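Local coordinates for LacI family sugar-binding transcriptional regulator (Enterococcus faecalis V583, PDB 4RK0), which binds ribose and probably controls transcription by binding cis-regulatory DNA, at residues Glu30-Lys35 against Thr239-Leu244; Glu58-Arg61 against Gly66-Ile69; Gly192-Leu197 against Lys202-Asp207. All coordinates share one frame; numbering follows the deposited sequence.

Contact 1: Glu30-Lys35 against Thr239-Leu244; sequences ESVLYK and TTATLL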
ATOM      1  N   GLU A  30      -4.526  -3.435  13.284  1.00 27.30           N
ATOM      2  CA  GLU A  30      -5.714  -4.248  13.015  1.00 31.24           C
ATOM      3  C   GLU A  30      -5.577  -5.600  13.706  1.00 36.25           C
ATOM      4  O   GLU A  30      -6.568  -6.185  14.175  1.00 39.40           O
ATOM      5  CB  GLU A  30      -5.890  -4.517  11.521  1.00 45.87           C
ATOM      6  CG  GLU A  30      -6.536  -3.432  10.674  1.00 50.39           C
ATOM      7  CD  GLU A  30      -8.051  -3.557  10.630  1.00125.26           C
ATOM      8  OE1 GLU A  30      -8.603  -3.886   9.552  1.00 57.95           O
ATOM      9  OE2 GLU A  30      -8.692  -3.346  11.686  1.00 74.13           O
ATOM     10  N   SER A  31      -4.354  -6.113  13.734  1.00 31.81           N
ATOM     11  CA  SER A  31      -4.122  -7.464  14.264  1.00 39.65           C
ATOM     12  C   SER A  31      -4.443  -7.542  15.734  1.00 39.33           C
ATOM     13  O   SER A  31      -4.854  -8.586  16.233  1.00 35.69           O
ATOM     14  CB  SER A  31      -2.685  -7.943  14.018  1.00 44.02           C
ATOM     15  OG  SER A  31      -1.720  -7.190  14.722  1.00 39.65           O
ATOM     16  N   VAL A  32      -4.208  -6.445  16.441  1.00 35.36           N
ATOM     17  CA  VAL A  32      -4.493  -6.376  17.876  1.00 37.17           C
ATOM     18  C   VAL A  32      -5.963  -6.089  18.133  1.00 37.55           C
ATOM     19  O   VAL A  32      -6.627  -6.818  18.900  1.00 34.90           O
ATOM     20  CB  VAL A  32      -3.549  -5.365  18.551  1.00 34.62           C
ATOM     21  CG1 VAL A  32      -4.003  -5.001  19.960  1.00 42.22           C
ATOM     22  CG2 VAL A  32      -2.161  -5.938  18.593  1.00 32.06           C
ATOM     23  N   LEU A  33      -6.489  -5.063  17.468  1.00 32.16           N
ATOM     24  CA  LEU A  33      -7.903  -4.695  17.571  1.00 37.17           C
ATOM     25  C   LEU A  33      -8.859  -5.847  17.303  1.00 29.64           C
ATOM     26  O   LEU A  33      -9.814  -6.008  18.050  1.00 39.26           O
ATOM     27  CB  LEU A  33      -8.263  -3.528  16.631  1.00 38.08           C
ATOM     28  CG  LEU A  33      -7.492  -2.214  16.875  1.00 29.81           C
ATOM     29  CD1 LEU A  33      -8.100  -1.112  16.016  1.00 33.44           C
ATOM     30  CD2 LEU A  33      -7.455  -1.772  18.331  1.00 47.09           C
ATOM     31  N   TYR A  34      -8.619  -6.622  16.248  1.00 34.05           N
ATOM     32  CA  TYR A  34      -9.513  -7.744  15.853  1.00 35.19           C
ATOM     33  C   TYR A  34      -9.761  -8.697  16.989  1.00 38.43           C
ATOM     34  O   TYR A  34     -10.873  -9.202  17.168  1.00 33.93           O
ATOM     35  CB  TYR A  34      -8.941  -8.584  14.700  1.00 38.61           C
ATOM     36  CG  TYR A  34      -9.199  -8.063  13.311  1.00 51.05           C
ATOM     37  CD1 TYR A  34      -9.423  -6.718  13.083  1.00 33.69           C
ATOM     38  CD2 TYR A  34      -9.195  -8.920  12.207  1.00 44.62           C
ATOM     39  CE1 TYR A  34      -9.655  -6.232  11.811  1.00 46.44           C
ATOM     40  CE2 TYR A  34      -9.417  -8.431  10.925  1.00 58.48           C
ATOM     41  CZ  TYR A  34      -9.640  -7.081  10.733  1.00 68.62           C
ATOM     42  OH  TYR A  34      -9.865  -6.567   9.466  1.00 49.42           O
ATOM     43  N   LYS A  35      -8.719  -8.942  17.749  1.00 32.20           N
ATOM     44  CA  LYS A  35      -8.793  -9.934  18.816  1.00 50.42           C
ATOM     45  C   LYS A  35      -9.671  -9.471  19.964  1.00 43.07           C
ATOM     46  O   LYS A  35     -10.144 -10.298  20.742  1.00 42.24           O
ATOM     47  CB  LYS A  35      -7.403 -10.294  19.308  1.00 40.97           C
ATOM     48  CG  LYS A  35      -6.539 -10.905  18.215  1.00 61.85           C
ATOM     49  CD  LYS A  35      -5.372 -11.721  18.745  1.00 94.33           C
ATOM     50  CE  LYS A  35      -4.597 -12.340  17.588  1.00 94.72           C
ATOM     51  NZ  LYS A  35      -3.770 -13.507  17.996  1.00144.06           N
ATOM     52  N   THR A 239       2.301  -2.810  18.975  1.00 28.86           N
ATOM     53  CA  THR A 239       2.645  -2.221  20.250  1.00 41.21           C
ATOM     54  C   THR A 239       1.807  -0.965  20.534  1.00 56.79           C
ATOM     55  O   THR A 239       1.339  -0.736  21.656  1.00 28.37           O
ATOM     56  CB  THR A 239       4.123  -1.828  20.297  1.00 31.23           C
ATOM     57  OG1 THR A 239       4.970  -2.935  19.956  1.00 33.47           O
ATOM     58  CG2 THR A 239       4.500  -1.346  21.699  1.00 37.57           C
ATOM     59  N   THR A 240       1.622  -0.154  19.501  1.00 30.55           N
ATOM     60  CA  THR A 240       0.790   1.045  19.596  1.00 27.19           C
ATOM     61  C   THR A 240      -0.654   0.745  19.996  1.00 35.09           C
ATOM     62  O   THR A 240      -1.194   1.384  20.892  1.00 35.93           O
ATOM     63  CB  THR A 240       0.881   1.832  18.242  1.00 30.73           C
ATOM     64  OG1 THR A 240       2.240   2.277  18.048  1.00 35.76           O
ATOM     65  CG2 THR A 240      -0.017   3.008  18.242  1.00 37.20           C
ATOM     66  N   ALA A 241      -1.275  -0.238  19.348  1.00 24.51           N
ATOM     67  CA  ALA A 241      -2.651  -0.633  19.670  1.00 29.21           C
ATOM     68  C   ALA A 241      -2.706  -1.227  21.066  1.00 38.63           C
ATOM     69  O   ALA A 241      -3.668  -1.013  21.805  1.00 40.92           O
ATOM     70  CB  ALA A 241      -3.176  -1.645  18.663  1.00 30.41           C
ATOM     71  N   THR A 242      -1.673  -1.973  21.417  1.00 34.64           N
ATOM     72  CA  THR A 242      -1.696  -2.722  22.677  1.00 35.60           C
ATOM     73  C   THR A 242      -1.692  -1.722  23.791  1.00 32.81           C
ATOM     74  O   THR A 242      -2.496  -1.814  24.710  1.00 32.60           O
ATOM     75  CB  THR A 242      -0.519  -3.697  22.786  1.00 34.02           C
ATOM     76  OG1 THR A 242      -0.653  -4.687  21.744  1.00 36.53           O
ATOM     77  CG2 THR A 242      -0.521  -4.430  24.137  1.00 36.20           C
ATOM     78  N   LEU A 243      -0.789  -0.754  23.704  1.00 40.46           N
ATOM     79  CA  LEU A 243      -0.714   0.293  24.713  1.00 34.24           C
ATOM     80  C   LEU A 243      -1.957   1.130  24.794  1.00 35.20           C
ATOM     81  O   LEU A 243      -2.357   1.520  25.886  1.00 49.50           O
ATOM     82  CB  LEU A 243       0.503   1.164  24.498  1.00 27.35           C
ATOM     83  CG  LEU A 243       1.845   0.546  24.860  1.00 46.03           C
ATOM     84  CD1 LEU A 243       2.895   1.604  24.680  1.00 36.47           C
ATOM     85  CD2 LEU A 243       1.879   0.010  26.286  1.00 76.97           C
ATOM     86  N   LEU A 244      -2.627   1.371  23.668  1.00 38.98           N
ATOM     87  CA  LEU A 244      -3.845   2.172  23.710  1.00 41.41           C
ATOM     88  C   LEU A 244      -4.959   1.396  24.366  1.00 55.46           C
ATOM     89  O   LEU A 244      -5.692   1.934  25.178  1.00 32.50           O
ATOM     90  CB  LEU A 244      -4.282   2.634  22.312  1.00 40.74           C
ATOM     91  CG  LEU A 244      -5.575   3.446  22.214  1.00 37.13           C
ATOM     92  CD1 LEU A 244      -5.485   4.742  23.018  1.00 35.94           C
ATOM     93  CD2 LEU A 244      -5.850   3.767  20.747  1.00 30.26           C
TER
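Val32 sets both of its methyls against helix 233-249. CG1 lies 3.7 Å from Ala241 CB, and CB of Val32 comes to the same Ala241 methyl, so the alanine nestles against the branch point of the valine as well as one of its arms. The other arm, CG2, reaches Thr242 OG1 at 3.7 Å, the two side chains crossing at about a right angle. With CG1 anti to the backbone N (chi1 166°), CG2 is turned beside that nitrogen; both methyls flank Thr242 OG1, and CG1 reaches Ala241 CB as well. Leu33 adds a looser touch: its CB points neither to nor from helix 233-249, and the extended chain carries CD2 to 4.3 Å from Ala241 CB.

No hydrogen bond links the two segments. Thr242 OG1 bonds instead to the carbonyl oxygen of Gln238, one turn earlier in its own helix, and meets Val32 by van der Waals contact alone. The axes of the two segments approach to 8.5 Å at 38°, a closeness consistent with the small Ala241 at the interface, and the CA atoms of Val32 and Ala241 are 6.3 Å apart. Val32 also packs on Gln238 and Leu245 of helix 233-249.

Farther out the helices have different neighbours. Thr240 and Leu243 rest on strands 90-93 and 103-107, whereas Glu30 and Tyr34 turn to the second subunit, bonding to the backbone of its Asn44; the Tyr34 ring also stacks on Tyr55 of that subunit. Helix 20-35 is thus held between its own subdomain and the partner chain. Between 30-35 and 239-244 the contact is one of methyl groups, and a polar link between the helices, from Ser31 OG to Gln238 NE2, lies at its side.

Contact 2: Glu58-Arg61 against Gly66-Ile69; sequences ELIR and GFVI
Helix 54-59 is the helical arm of a beta-alpha-beta crossover that leaves strand 39-44 and returns to the parallel sheet at strand 66-69; this contact joins Leu59 and Ile60, on the way from helix to strand, to the returning strand. Phe67 projects toward segment 58-61, and Ile60 CD1 sits over the centre of its ring, 4.0 Å from the centroid and only 5° off the ring normal, a CH-pi contact. Ile60 reaches that place with CG1 anti to the backbone N (chi1 -156°), and the same methyl touches Ile69 CD1 at 4.0 Å. At the ring edge, near its plane, Leu59 O comes within 3.4 Å of Phe67 CZ, while Ile60 O approaches CE2 at 3.8 Å. Leu59 CG makes a more distant contact with Phe67 CE1, 4.5 Å away.

Phe67 and Ile69 point to the same side of the strand, where Phe67 also packs on Leu83 and Ile69 on Ile79 of helix 76-86. Leu59 also packs on Ile41 and Cys43 of strand 39-44 and on Ile39 of the second subunit. A helix-to-strand return of this kind, with alternate strand residues buried, is typical of the Rossmann-like subdomains of periplasmic-binding-protein folds.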
ATOM      1  N   GLU A  58     -13.003  17.596  12.512  1.00 30.96           N
ATOM      2  CA  GLU A  58     -14.302  17.039  12.865  1.00 33.84           C
ATOM      3  C   GLU A  58     -14.188  15.594  13.357  1.00 49.04           C
ATOM      4  O   GLU A  58     -14.951  15.148  14.214  1.00 35.04           O
ATOM      5  CB  GLU A  58     -15.244  17.108  11.671  1.00 45.50           C
ATOM      6  CG  GLU A  58     -16.698  17.359  12.027  1.00106.60           C
ATOM      7  CD  GLU A  58     -17.394  18.226  10.996  1.00132.23           C
ATOM      8  OE1 GLU A  58     -17.143  18.033   9.786  1.00120.05           O
ATOM      9  OE2 GLU A  58     -18.188  19.103  11.394  1.00109.76           O
ATOM     10  N   LEU A  59     -13.226  14.856  12.819  1.00 39.08           N
ATOM     11  CA  LEU A  59     -13.042  13.481  13.248  1.00 36.03           C
ATOM     12  C   LEU A  59     -12.493  13.429  14.665  1.00 39.81           C
ATOM     13  O   LEU A  59     -13.005  12.679  15.524  1.00 36.20           O
ATOM     14  CB  LEU A  59     -12.173  12.716  12.268  1.00 42.06           C
ATOM     15  CG  LEU A  59     -11.997  11.234  12.636  1.00 51.32           C
ATOM     16  CD1 LEU A  59     -13.218  10.411  12.261  1.00 80.34           C
ATOM     17  CD2 LEU A  59     -10.785  10.699  11.929  1.00 65.19           C
ATOM     18  N   ILE A  60     -11.480  14.234  14.949  1.00 34.77           N
ATOM     19  CA  ILE A  60     -10.887  14.230  16.276  1.00 43.84           C
ATOM     20  C   ILE A  60     -11.923  14.598  17.360  1.00 56.96           C
ATOM     21  O   ILE A  60     -11.683  14.333  18.521  1.00 38.46           O
ATOM     22  CB  ILE A  60      -9.602  15.110  16.345  1.00 28.74           C
ATOM     23  CG1 ILE A  60      -8.664  14.674  17.471  1.00 38.73           C
ATOM     24  CG2 ILE A  60      -9.899  16.610  16.489  1.00 39.48           C
ATOM     25  CD1 ILE A  60      -7.794  13.504  17.106  1.00 60.85           C
ATOM     26  N   ARG A  61     -13.088  15.146  16.983  1.00 41.08           N
ATOM     27  CA  ARG A  61     -14.130  15.499  17.956  1.00 47.38           C
ATOM     28  C   ARG A  61     -15.246  14.434  18.112  1.00 44.25           C
ATOM     29  O   ARG A  61     -16.214  14.671  18.830  1.00 48.57           O
ATOM     30  CB  ARG A  61     -14.767  16.842  17.574  1.00 38.00           C
ATOM     31  CG  ARG A  61     -13.842  18.022  17.714  1.00 42.73           C
ATOM     32  CD  ARG A  61     -14.437  19.281  17.098  1.00 60.07           C
ATOM     33  NE  ARG A  61     -13.768  20.479  17.613  1.00 58.84           N
ATOM     34  CZ  ARG A  61     -12.558  20.902  17.249  1.00 86.71           C
ATOM     35  NH1 ARG A  61     -12.063  22.006  17.800  1.00 62.67           N
ATOM     36  NH2 ARG A  61     -11.836  20.235  16.344  1.00 57.51           N
ATOM     37  N   GLY A  66     -10.912   5.567  21.564  1.00 34.10           N
ATOM     38  CA  GLY A  66      -9.507   5.960  21.603  1.00 30.02           C
ATOM     39  C   GLY A  66      -8.955   6.290  20.220  1.00 28.70           C
ATOM     40  O   GLY A  66      -9.564   5.929  19.222  1.00 33.46           O
ATOM     41  N   PHE A  67      -7.851   7.022  20.207  1.00 28.70           N
ATOM     42  CA  PHE A  67      -7.218   7.508  18.966  1.00 34.73           C
ATOM     43  C   PHE A  67      -5.750   7.127  18.880  1.00 39.08           C
ATOM     44  O   PHE A  67      -4.994   7.307  19.824  1.00 32.32           O
ATOM     45  CB  PHE A  67      -7.270   9.059  18.851  1.00 36.10           C
ATOM     46  CG  PHE A  67      -8.578   9.598  18.348  1.00 40.45           C
ATOM     47  CD1 PHE A  67      -8.895   9.525  17.004  1.00 37.10           C
ATOM     48  CD2 PHE A  67      -9.488  10.207  19.215  1.00 38.94           C
ATOM     49  CE1 PHE A  67     -10.105  10.032  16.529  1.00 39.73           C
ATOM     50  CE2 PHE A  67     -10.697  10.707  18.746  1.00 36.51           C
ATOM     51  CZ  PHE A  67     -11.006  10.617  17.404  1.00 33.60           C
ATOM     52  N   VAL A  68      -5.343   6.629  17.713  1.00 30.27           N
ATOM     53  CA  VAL A  68      -3.919   6.512  17.386  1.00 30.62           C
ATOM     54  C   VAL A  68      -3.597   7.672  16.421  1.00 28.34           C
ATOM     55  O   VAL A  68      -4.247   7.768  15.386  1.00 28.87           O
ATOM     56  CB  VAL A  68      -3.636   5.183  16.628  1.00 31.31           C
ATOM     57  CG1 VAL A  68      -2.162   5.072  16.291  1.00 27.83           C
ATOM     58  CG2 VAL A  68      -4.096   3.984  17.457  1.00 31.50           C
ATOM     59  N   ILE A  69      -2.595   8.470  16.753  1.00 25.84           N
ATOM     60  CA  ILE A  69      -2.266   9.709  16.025  1.00 27.59           C
ATOM     61  C   ILE A  69      -0.830   9.640  15.522  1.00 24.99           C
ATOM     62  O   ILE A  69       0.124   9.725  16.264  1.00 29.48           O
ATOM     63  CB  ILE A  69      -2.532  11.010  16.856  1.00 25.00           C
ATOM     64  CG1 ILE A  69      -3.996  11.040  17.318  1.00 33.46           C
ATOM     65  CG2 ILE A  69      -2.205  12.230  15.988  1.00 33.79           C
ATOM     66  CD1 ILE A  69      -4.331  12.034  18.409  1.00 39.00           C
TER

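Contact 3: Gly192-Leu197 against Lys202-Asp207; sequences GLYRGL and KKIPED
Ile204 reaches from the loop after helix 187-199 to Tyr194 and Leu197, one turn apart on that helix. Its CB is directed at the helix, and CG1 continues beside the backbone N, anti to the carbonyl carbon (chi1 -61°), until it lies 4.1 Å from Leu197 CD1. The chain then extends to CD1, which enters the angle between the two helix residues: Leu197 CD1 is 4.0 Å away, and Tyr194 CD1 is nearer still at 3.7 Å. This terminal methyl stands over one face of the tyrosine ring, displaced toward the rim on the CD1 side, with the line to the centroid 24° off the ring normal. It is a CH-pi contact made from above the ring. The hydroxyl of Tyr194 bonds to the carbonyl oxygen of Pro224.

Two residues earlier, Lys202 N bonds back to the helix. It donates to Leu197 O across 3.0 Å, nearly straight at 168°, though tilted from the carbonyl plane, a six-to-one bond consistent with a helix C-terminal turn. Lys202 CB packs on Leu197 CD2 at 4.0 Å, and the rest of the lysine chain bends away at chi2.

Beyond Ile204 the loop turns tightly through a cis peptide bond before Pro205. Asp207 braces this turn in both directions: its OD2 accepts from Lys203 N at 2.7 Å, and its backbone N donates to Lys203 O at 2.8 Å. Ile210 of strand 209-211 lies under Tyr194, Leu197 and Ile204 together, joining the turn to the sheet. The helix, the Ile-Pro-Glu-Asp turn and the short strand beyond form the alpha-to-beta connection characteristic of the C-terminal subdomain in LacI-family regulators, leading here toward Asp214 of the ribose pocket.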
ATOM      1  N   GLY A 192      12.012   6.335  -6.388  1.00 23.46           N
ATOM      2  CA  GLY A 192      11.940   7.443  -7.344  1.00 26.70           C
ATOM      3  C   GLY A 192      13.271   7.715  -7.985  1.00 30.47           C
ATOM      4  O   GLY A 192      13.358   7.908  -9.191  1.00 24.31           O
ATOM      5  N   LEU A 193      14.306   7.744  -7.154  1.00 24.44           N
ATOM      6  CA  LEU A 193      15.699   7.794  -7.605  1.00 21.41           C
ATOM      7  C   LEU A 193      16.047   6.728  -8.610  1.00 23.73           C
ATOM      8  O   LEU A 193      16.627   7.037  -9.680  1.00 24.69           O
ATOM      9  CB  LEU A 193      16.663   7.730  -6.411  1.00 26.89           C
ATOM     10  CG  LEU A 193      16.532   8.866  -5.382  1.00 27.54           C
ATOM     11  CD1 LEU A 193      17.462   8.630  -4.200  1.00 31.37           C
ATOM     12  CD2 LEU A 193      16.851  10.183  -6.012  1.00 26.32           C
ATOM     13  N   TYR A 194      15.722   5.491  -8.275  1.00 23.78           N
ATOM     14  CA  TYR A 194      15.936   4.362  -9.202  1.00 27.27           C
ATOM     15  C   TYR A 194      15.366   4.680 -10.590  1.00 31.77           C
ATOM     16  O   TYR A 194      16.053   4.524 -11.593  1.00 31.68           O
ATOM     17  CB  TYR A 194      15.270   3.084  -8.707  1.00 27.90           C
ATOM     18  CG  TYR A 194      16.082   2.191  -7.790  1.00 23.58           C
ATOM     19  CD1 TYR A 194      16.824   2.710  -6.724  1.00 28.95           C
ATOM     20  CD2 TYR A 194      16.036   0.805  -7.936  1.00 22.29           C
ATOM     21  CE1 TYR A 194      17.563   1.879  -5.886  1.00 24.67           C
ATOM     22  CE2 TYR A 194      16.748  -0.037  -7.102  1.00 25.32           C
ATOM     23  CZ  TYR A 194      17.515   0.497  -6.065  1.00 24.41           C
ATOM     24  OH  TYR A 194      18.207  -0.401  -5.267  1.00 25.23           O
ATOM     25  N   ARG A 195      14.105   5.098 -10.644  1.00 25.71           N
ATOM     26  CA  ARG A 195      13.454   5.387 -11.911  1.00 27.32           C
ATOM     27  C   ARG A 195      14.144   6.544 -12.645  1.00 34.13           C
ATOM     28  O   ARG A 195      14.384   6.459 -13.833  1.00 30.91           O
ATOM     29  CB  ARG A 195      11.975   5.704 -11.683  1.00 26.38           C
ATOM     30  CG  ARG A 195      11.223   6.138 -12.914  1.00 25.08           C
ATOM     31  CD  ARG A 195       9.822   6.633 -12.589  1.00 27.59           C
ATOM     32  NE  ARG A 195       9.151   7.235 -13.751  1.00 33.47           N
ATOM     33  CZ  ARG A 195       8.055   8.003 -13.695  1.00 41.02           C
ATOM     34  NH1 ARG A 195       7.480   8.306 -12.529  1.00 40.12           N
ATOM     35  NH2 ARG A 195       7.534   8.501 -14.814  1.00 41.94           N
ATOM     36  N   GLY A 196      14.463   7.624 -11.955  1.00 22.88           N
ATOM     37  CA  GLY A 196      15.050   8.757 -12.628  1.00 23.82           C
ATOM     38  C   GLY A 196      16.449   8.455 -13.113  1.00 32.36           C
ATOM     39  O   GLY A 196      16.853   8.861 -14.233  1.00 31.45           O
ATOM     40  N   LEU A 197      17.209   7.744 -12.272  1.00 33.31           N
ATOM     41  CA  LEU A 197      18.554   7.361 -12.659  1.00 36.01           C
ATOM     42  C   LEU A 197      18.494   6.410 -13.878  1.00 29.15           C
ATOM     43  O   LEU A 197      19.311   6.529 -14.788  1.00 30.11           O
ATOM     44  CB  LEU A 197      19.320   6.716 -11.503  1.00 33.36           C
ATOM     45  CG  LEU A 197      19.729   7.742 -10.437  1.00 32.03           C
ATOM     46  CD1 LEU A 197      20.284   7.055  -9.196  1.00 41.82           C
ATOM     47  CD2 LEU A 197      20.760   8.716 -10.984  1.00 31.76           C
ATOM     48  N   LYS A 202      22.029   5.789 -15.776  1.00 32.54           N
ATOM     49  CA  LYS A 202      23.012   5.699 -14.702  1.00 38.52           C
ATOM     50  C   LYS A 202      22.750   4.416 -13.947  1.00 40.45           C
ATOM     51  O   LYS A 202      21.615   4.026 -13.724  1.00 42.61           O
ATOM     52  CB  LYS A 202      22.943   6.926 -13.790  1.00 27.96           C
ATOM     53  CG  LYS A 202      23.056   8.227 -14.526  1.00 41.12           C
ATOM     54  CD  LYS A 202      24.365   8.367 -15.277  1.00 46.03           C
ATOM     55  CE  LYS A 202      24.448   9.767 -15.861  1.00 48.14           C
ATOM     56  NZ  LYS A 202      25.663   9.966 -16.694  1.00 63.00           N
ATOM     57  N   LYS A 203      23.821   3.732 -13.608  1.00 32.60           N
ATOM     58  CA  LYS A 203      23.744   2.453 -12.969  1.00 27.36           C
ATOM     59  C   LYS A 203      23.819   2.535 -11.433  1.00 24.78           C
ATOM     60  O   LYS A 203      24.488   3.390 -10.893  1.00 32.39           O
ATOM     61  CB  LYS A 203      24.867   1.556 -13.466  1.00 43.31           C
ATOM     62  CG  LYS A 203      24.757   1.109 -14.916  1.00 52.60           C
ATOM     63  CD  LYS A 203      25.851   0.087 -15.221  1.00 58.76           C
ATOM     64  CE  LYS A 203      25.877  -0.369 -16.672  1.00 90.47           C
ATOM     65  NZ  LYS A 203      26.803   0.456 -17.491  1.00 86.60           N
ATOM     66  N   ILE A 204      23.129   1.616 -10.782  1.00 27.14           N
ATOM     67  CA  ILE A 204      23.195   1.433  -9.341  1.00 29.48           C
ATOM     68  C   ILE A 204      23.647  -0.005  -9.096  1.00 37.85           C
ATOM     69  O   ILE A 204      22.947  -0.938  -9.503  1.00 27.36           O
ATOM     70  CB  ILE A 204      21.803   1.647  -8.709  1.00 28.51           C
ATOM     71  CG1 ILE A 204      21.280   3.053  -8.968  1.00 33.24           C
ATOM     72  CG2 ILE A 204      21.812   1.275  -7.223  1.00 29.62           C
ATOM     73  CD1 ILE A 204      19.755   3.138  -8.942  1.00 41.18           C
ATOM     74  N   PRO A 205      24.763  -0.237  -8.396  1.00 34.61           N
ATOM     75  CA  PRO A 205      25.545   0.772  -7.642  1.00 28.57           C
ATOM     76  C   PRO A 205      26.771   1.277  -8.382  1.00 39.93           C
ATOM     77  O   PRO A 205      27.567   2.012  -7.793  1.00 34.51           O
ATOM     78  CB  PRO A 205      25.996  -0.025  -6.427  1.00 28.19           C
ATOM     79  CG  PRO A 205      26.199  -1.412  -6.960  1.00 30.60           C
ATOM     80  CD  PRO A 205      25.101  -1.605  -7.963  1.00 31.04           C
ATOM     81  N   GLU A 206      26.937   0.904  -9.655  1.00 30.59           N
ATOM     82  CA  GLU A 206      28.161   1.281 -10.386  1.00 36.57           C
ATOM     83  C   GLU A 206      28.357   2.785 -10.494  1.00 42.68           C
ATOM     84  O   GLU A 206      29.500   3.251 -10.382  1.00 33.98           O
ATOM     85  CB  GLU A 206      28.227   0.665 -11.795  1.00 36.41           C
ATOM     86  CG  GLU A 206      28.486  -0.827 -11.814  1.00 41.07           C
ATOM     87  CD  GLU A 206      27.257  -1.670 -11.487  1.00 47.14           C
ATOM     88  OE1 GLU A 206      26.131  -1.125 -11.351  1.00 38.57           O
ATOM     89  OE2 GLU A 206      27.424  -2.900 -11.367  1.00 57.38           O
ATOM     90  N   ASP A 207      27.283   3.538 -10.753  1.00 27.97           N
ATOM     91  CA  ASP A 207      27.364   5.000 -10.786  1.00 32.83           C
ATOM     92  C   ASP A 207      26.976   5.653  -9.460  1.00 43.14           C
ATOM     93  O   ASP A 207      27.613   6.616  -9.045  1.00 29.68           O
ATOM     94  CB  ASP A 207      26.501   5.591 -11.901  1.00 34.53           C
ATOM     95  CG  ASP A 207      26.995   5.195 -13.277  1.00 56.84           C
ATOM     96  OD1 ASP A 207      28.224   5.117 -13.453  1.00 40.63           O
ATOM     97  OD2 ASP A 207      26.168   4.931 -14.174  1.00 33.83           O
TER

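How the contacts relate
Contacts 1 and 2 belong to one subdomain, their centres 16 Å apart, and they meet through strand 66-69. Val68 turns to helix 233-249, its CG1 lying 3.6 Å from Thr240 CG2 and its CG2 3.7 Å from Leu244 CD2. Contact 3 lies on the other side of the chain's centre: its centre is 39 Å from that of contact 1 and 41 Å from that of contact 2. Ribose is bound in the same chain by residues that include Phe21 and Phe22 on helix 20-35 of contact 1, and Asn186 just before the helix of contact 3. Ile69 of contact 2 has its side chain about 12 Å from the sugar.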